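Side-chain contacts in metallo-beta-lactamase FIM-1 (Pseudomonas aeruginosa, PDB 6V3Q), which probably hydrolyses the ring of beta-lactam antibiotics to give a substituted beta-amino acid, using bound zinc: residues A[77-82]-A[88-93]; A[105-110]-A[119-124]. One frame throughout, in Å; residues are numbered along the deposited sequence.

Contact 1 (A[77-82]-A[88-93]). With ZN (zinc ion), chain C.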
loop_
_atom_site.group_PDB
_atom_site.type_symbol
_atom_site.label_atom_id
_atom_site.label_comp_id
_atom_site.label_asym_id
_atom_site.label_seq_id
_atom_site.Cartn_x
_atom_site.Cartn_y
_atom_site.Cartn_z
ATOM N N ALA A 77 -11.548 -23.776 10.433
ATOM C CA ALA A 77 -11.229 -22.376 10.214
ATOM C C ALA A 77 -12.160 -21.509 11.048
ATOM O O ALA A 77 -13.340 -21.826 11.228
ATOM C CB ALA A 77 -11.332 -22.003 8.733
ATOM N N VAL A 78 -11.611 -20.413 11.566
ATOM C CA VAL A 78 -12.371 -19.414 12.306
ATOM C C VAL A 78 -11.932 -18.040 11.818
ATOM O O VAL A 78 -10.789 -17.844 11.396
ATOM C CB VAL A 78 -12.175 -19.555 13.833
ATOM C CG1 VAL A 78 -10.720 -19.319 14.212
ATOM C CG2 VAL A 78 -13.107 -18.616 14.589
ATOM N N PHE A 79 -12.858 -17.090 11.847
ATOM C CA PHE A 79 -12.615 -15.748 11.348
ATOM C C PHE A 79 -12.986 -14.738 12.424
ATOM O O PHE A 79 -13.942 -14.933 13.180
ATOM C CB PHE A 79 -13.415 -15.498 10.069
ATOM C CG PHE A 79 -13.568 -16.721 9.209
ATOM C CD1 PHE A 79 -12.501 -17.206 8.469
ATOM C CD2 PHE A 79 -14.775 -17.398 9.155
ATOM C CE1 PHE A 79 -12.637 -18.337 7.690
ATOM C CE2 PHE A 79 -14.918 -18.532 8.372
ATOM C CZ PHE A 79 -13.846 -18.999 7.639
ATOM N N THR A 80 -12.221 -13.648 12.481
ATOM C CA THR A 80 -12.319 -12.717 13.597
ATOM C C THR A 80 -13.360 -11.618 13.393
ATOM O O THR A 80 -13.855 -11.074 14.386
ATOM C CB THR A 80 -10.949 -12.093 13.883
ATOM O OG1 THR A 80 -10.458 -11.438 12.707
ATOM C CG2 THR A 80 -9.963 -13.175 14.302
ATOM N N HIS A 81 -13.708 -11.280 12.152
ATOM C CA HIS A 81 -14.849 -10.406 11.886
ATOM C C HIS A 81 -15.168 -10.464 10.398
ATOM O O HIS A 81 -14.439 -11.073 9.610
ATOM C CB HIS A 81 -14.607 -8.964 12.349
ATOM C CG HIS A 81 -13.563 -8.233 11.565
ATOM N ND1 HIS A 81 -12.215 -8.486 11.697
ATOM C CD2 HIS A 81 -13.671 -7.232 10.660
ATOM C CE1 HIS A 81 -11.538 -7.681 10.898
ATOM N NE2 HIS A 81 -12.397 -6.911 10.257
ATOM N N ALA A 82 -16.274 -9.823 10.028
ATOM C CA ALA A 82 -16.839 -9.955 8.686
ATOM C C ALA A 82 -16.417 -8.779 7.804
ATOM O O ALA A 82 -17.218 -7.941 7.391
ATOM C CB ALA A 82 -18.356 -10.081 8.766
ATOM N N GLY A 88 -12.665 -13.042 3.248
ATOM C CA GLY A 88 -12.696 -12.891 1.803
ATOM C C GLY A 88 -12.671 -14.203 1.047
ATOM O O GLY A 88 -13.177 -14.282 -0.077
ATOM N N GLY A 89 -12.092 -15.244 1.642
ATOM C CA GLY A 89 -11.966 -16.519 0.963
ATOM C C GLY A 89 -12.694 -17.652 1.655
ATOM O O GLY A 89 -12.248 -18.803 1.611
ATOM N N VAL A 90 -13.821 -17.334 2.297
ATOM C CA VAL A 90 -14.588 -18.351 3.014
ATOM C C VAL A 90 -15.130 -19.396 2.048
ATOM O O VAL A 90 -15.134 -20.597 2.347
ATOM C CB VAL A 90 -15.718 -17.688 3.827
ATOM C CG1 VAL A 90 -16.718 -18.728 4.308
ATOM C CG2 VAL A 90 -15.141 -16.937 5.005
ATOM N N ALA A 91 -15.584 -18.958 0.870
ATOM C CA ALA A 91 -16.161 -19.885 -0.098
ATOM C C ALA A 91 -15.155 -20.949 -0.523
ATOM O O ALA A 91 -15.515 -22.118 -0.700
ATOM C CB ALA A 91 -16.678 -19.118 -1.315
ATOM N N ALA A 92 -13.886 -20.563 -0.691
ATOM C CA ALA A 92 -12.866 -21.535 -1.070
ATOM C C ALA A 92 -12.665 -22.587 0.013
ATOM O O ALA A 92 -12.353 -23.743 -0.293
ATOM C CB ALA A 92 -11.549 -20.823 -1.375
ATOM N N LEU A 93 -12.850 -22.211 1.280
ATOM C CA LEU A 93 -12.731 -23.178 2.366
ATOM C C LEU A 93 -13.921 -24.132 2.382
ATOM O O LEU A 93 -13.749 -25.354 2.462
ATOM C CB LEU A 93 -12.603 -22.446 3.702
ATOM C CG LEU A 93 -11.414 -21.492 3.840
ATOM C CD1 LEU A 93 -11.555 -20.633 5.085
ATOM C CD2 LEU A 93 -10.111 -22.264 3.878
HETATM ZN ZN ZN C . -12.007 -4.921 9.367
#
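The zinc ion is gripped by three histidines, with His81 NE2 at 2.2 Å from the metal, and just two residues before that ligand the chain packs Phe79 against Val90 and Leu93 of 88-93. His83 ND1 and His145 NE2 bind the same metal, and the ring of His145 meets that of His81 edge-to-face. Across the contact itself everything is apolar. The Phe79 ring takes CG2 of Val90 over one face as a CH-pi contact, the methyl sitting 3.8 Å from the ring centroid and shifted toward the CE1-CZ-CE2 rim; its nearest ring atom is Phe79 CZ. At the edge of the same ring, in its plane, Leu93 CD1 comes within 3.6 Å of Phe79 CE1. A chi1 of -34°, well short of a staggered value, sends the ring toward the helix. The segment runs on from strand 74-78 of the alpha-beta/beta-alpha fold of the metallo-beta-lactamases into the HxHxD zinc motif that His81 opens. Further back on the strand, Ala77 CB reaches the same Leu93 methyl at 3.9 Å, which puts CD1 against both an aromatic edge and a strand alanine. Val90 is the first residue of helix 90-95, with Gly89 as N-cap, and its CG1 lies anti to the backbone N (chi1 167°), leaving CG2 as the branch that touches the ring. Met87 also packs on Phe79, while Thr59 and Ile63 of helix 56-68 meet Leu93.

Contact 2 (A[105-110]-A[119-124])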
loop_
_atom_site.group_PDB
_atom_site.type_symbol
_atom_site.label_atom_id
_atom_site.label_comp_id
_atom_site.label_asym_id
_atom_site.label_seq_id
_atom_site.Cartn_x
_atom_site.Cartn_y
_atom_site.Cartn_z
ATOM N N ASP A 105 -22.871 -12.758 14.973
ATOM C CA ASP A 105 -23.000 -11.450 14.347
ATOM C C ASP A 105 -22.195 -11.367 13.055
ATOM O O ASP A 105 -22.617 -10.708 12.098
ATOM C CB ASP A 105 -22.556 -10.362 15.320
ATOM C CG ASP A 105 -23.094 -9.002 14.944
ATOM O OD1 ASP A 105 -24.044 -8.946 14.133
ATOM O OD2 ASP A 105 -22.573 -7.991 15.459
ATOM N N SER A 106 -21.034 -12.026 13.005
ATOM C CA SER A 106 -20.228 -12.000 11.788
ATOM C C SER A 106 -20.920 -12.742 10.653
ATOM O O SER A 106 -20.820 -12.343 9.487
ATOM C CB SER A 106 -18.849 -12.601 12.058
ATOM O OG SER A 106 -18.106 -11.801 12.960
ATOM N N ASN A 107 -21.631 -13.823 10.976
ATOM C CA ASN A 107 -22.330 -14.584 9.948
ATOM C C ASN A 107 -23.573 -13.857 9.452
ATOM O O ASN A 107 -23.979 -14.045 8.300
ATOM C CB ASN A 107 -22.703 -15.967 10.480
ATOM C CG ASN A 107 -21.522 -16.908 10.513
ATOM O OD1 ASN A 107 -20.559 -16.727 9.771
ATOM N ND2 ASN A 107 -21.588 -17.923 11.370
ATOM N N ARG A 108 -24.184 -13.026 10.298
ATOM C CA ARG A 108 -25.393 -12.317 9.895
ATOM C C ARG A 108 -25.086 -11.163 8.945
ATOM O O ARG A 108 -25.857 -10.901 8.015
ATOM C CB ARG A 108 -26.133 -11.804 11.129
ATOM C CG ARG A 108 -26.755 -12.895 11.988
ATOM C CD ARG A 108 -27.630 -12.277 13.057
ATOM N NE ARG A 108 -26.887 -11.305 13.852
ATOM C CZ ARG A 108 -27.447 -10.331 14.562
ATOM N NH1 ARG A 108 -28.765 -10.186 14.577
ATOM N NH2 ARG A 108 -26.686 -9.494 15.253
ATOM N N MET A 109 -23.972 -10.466 9.156
ATOM C CA MET A 109 -23.631 -9.290 8.366
ATOM C C MET A 109 -22.648 -9.584 7.239
ATOM O O MET A 109 -22.210 -8.650 6.560
ATOM C CB MET A 109 -23.060 -8.193 9.272
ATOM C CG MET A 109 -21.685 -8.501 9.838
ATOM S SD MET A 109 -21.013 -7.125 10.800
ATOM C CE MET A 109 -22.190 -7.036 12.140
ATOM N N ALA A 110 -22.297 -10.847 7.021
ATOM C CA ALA A 110 -21.409 -11.216 5.922
ATOM C C ALA A 110 -22.100 -11.070 4.564
ATOM O O ALA A 110 -21.473 -10.573 3.619
ATOM C CB ALA A 110 -20.878 -12.642 6.109
ATOM N N GLU A 119 -20.088 -21.519 8.250
ATOM C CA GLU A 119 -21.126 -22.538 8.327
ATOM C C GLU A 119 -21.719 -22.651 9.727
ATOM O O GLU A 119 -22.916 -22.930 9.866
ATOM C CB GLU A 119 -20.564 -23.888 7.879
ATOM C CG GLU A 119 -21.598 -24.990 7.768
ATOM C CD GLU A 119 -20.979 -26.322 7.401
ATOM O OE1 GLU A 119 -19.734 -26.410 7.370
ATOM O OE2 GLU A 119 -21.736 -27.281 7.144
ATOM N N HIS A 120 -20.916 -22.437 10.765
ATOM C CA HIS A 120 -21.358 -22.601 12.142
ATOM C C HIS A 120 -21.204 -21.297 12.910
ATOM O O HIS A 120 -20.221 -20.569 12.728
ATOM C CB HIS A 120 -20.565 -23.707 12.852
ATOM C CG HIS A 120 -20.777 -25.072 12.275
ATOM N ND1 HIS A 120 -19.814 -25.730 11.541
ATOM C CD2 HIS A 120 -21.843 -25.905 12.329
ATOM C CE1 HIS A 120 -20.276 -26.909 11.168
ATOM N NE2 HIS A 120 -21.506 -27.040 11.632
ATOM N N ASP A 121 -22.183 -21.009 13.766
ATOM C CA ASP A 121 -22.061 -19.918 14.721
ATOM C C ASP A 121 -21.309 -20.406 15.949
ATOM O O ASP A 121 -21.593 -21.490 16.470
ATOM C CB ASP A 121 -23.438 -19.392 15.128
ATOM C CG ASP A 121 -24.196 -18.782 13.972
ATOM O OD1 ASP A 121 -23.621 -18.692 12.869
ATOM O OD2 ASP A 121 -25.367 -18.394 14.168
ATOM N N LEU A 122 -20.345 -19.613 16.406
ATOM C CA LEU A 122 -19.661 -19.930 17.650
ATOM C C LEU A 122 -20.624 -19.797 18.825
ATOM O O LEU A 122 -21.511 -18.941 18.838
ATOM C CB LEU A 122 -18.452 -19.013 17.842
ATOM C CG LEU A 122 -17.268 -19.230 16.895
ATOM C CD1 LEU A 122 -16.315 -18.048 16.931
ATOM C CD2 LEU A 122 -16.534 -20.513 17.251
ATOM N N ILE A 123 -20.451 -20.668 19.815
ATOM C CA ILE A 123 -21.275 -20.665 21.018
ATOM C C ILE A 123 -20.360 -20.346 22.192
ATOM O O ILE A 123 -19.552 -21.186 22.607
ATOM C CB ILE A 123 -22.010 -21.997 21.227
ATOM C CG1 ILE A 123 -22.934 -22.284 20.040
ATOM C CG2 ILE A 123 -22.806 -21.971 22.522
ATOM C CD1 ILE A 123 -23.906 -23.420 20.273
ATOM N N PHE A 124 -20.483 -19.135 22.726
ATOM C CA PHE A 124 -19.647 -18.683 23.825
ATOM C C PHE A 124 -20.293 -19.015 25.163
ATOM O O PHE A 124 -21.519 -19.048 25.294
ATOM C CB PHE A 124 -19.403 -17.177 23.732
ATOM C CG PHE A 124 -18.547 -16.772 22.565
ATOM C CD1 PHE A 124 -19.119 -16.314 21.389
ATOM C CD2 PHE A 124 -17.167 -16.845 22.647
ATOM C CE1 PHE A 124 -18.328 -15.942 20.314
ATOM C CE2 PHE A 124 -16.372 -16.474 21.577
ATOM C CZ PHE A 124 -16.953 -16.023 20.411
#
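The amide of Asn107 and the carboxylate of Asp121 meet with their planes 33° apart, and OD1 of Asp121 lies at the amide's edge, close to the amide plane. They join the helix and the second strand of a beta-alpha-beta unit, formed by strand 99-102, helix 104-108 and strand 120-121, which is the outermost strand of its sheet in this chain. The bond from Asn107 ND2 to Asp121 OD1 is short, 2.6 Å, and nearly straight, with an N-H...O angle of 163°; ND2 approaches OD1 almost along the C-O bond of the carboxylate. The same nitrogen also gives a weak bond to the backbone carbonyl, Asn107 ND2 to His120 O at 3.3 Å. On the other arm of the amide, Asn107 OD1 accepts a hydrogen bond from Ala118 N, so both ends of the group are engaged and its rotation about CB-CG is probably well fixed. A chi1 of -77°, with CG beside its own backbone N, extends this buried side chain from the helix toward the strand. Asp121 itself is exposed, and the donated N-H would be expected to favour its charged form. The His120 side chain starts out away from the helix; CG of Glu119 lies 4.1 Å above one face of its ring, offset toward the rim, and Tyr101 meets the ring as well. One turn of the same helix carries a salt bridge, Arg108 NH2 to Asp105 OD1 at 2.9 Å, while Arg147 pairs with Asp105 OD2. In the bridge inside the helix, NH2 of Arg108 reaches OD1 of Asp105 from above the carboxylate plane.

From the N terminus, contact 1 comes first: the chain leaves strand 74-78, passes two of the zinc histidines, His81 and His83, and short helix 84-87, and closes that excursion where helix 90-95 begins. Contact 2 follows in series, neither nested nor crossed. Strand 99-102 and helix 104-108 lead through a loop without helix or strand to strand 120-121, and that crossover is what the second contact closes. Both reach the same sheet, with their centres about 11 Å apart. They also touch directly: Ala82 CB packs on Ser106 O at 3.4 Å, and Val78 CG2 meets Leu122 CD1. Asp148 links them too, bonding Ala82 N and Ser106 OG.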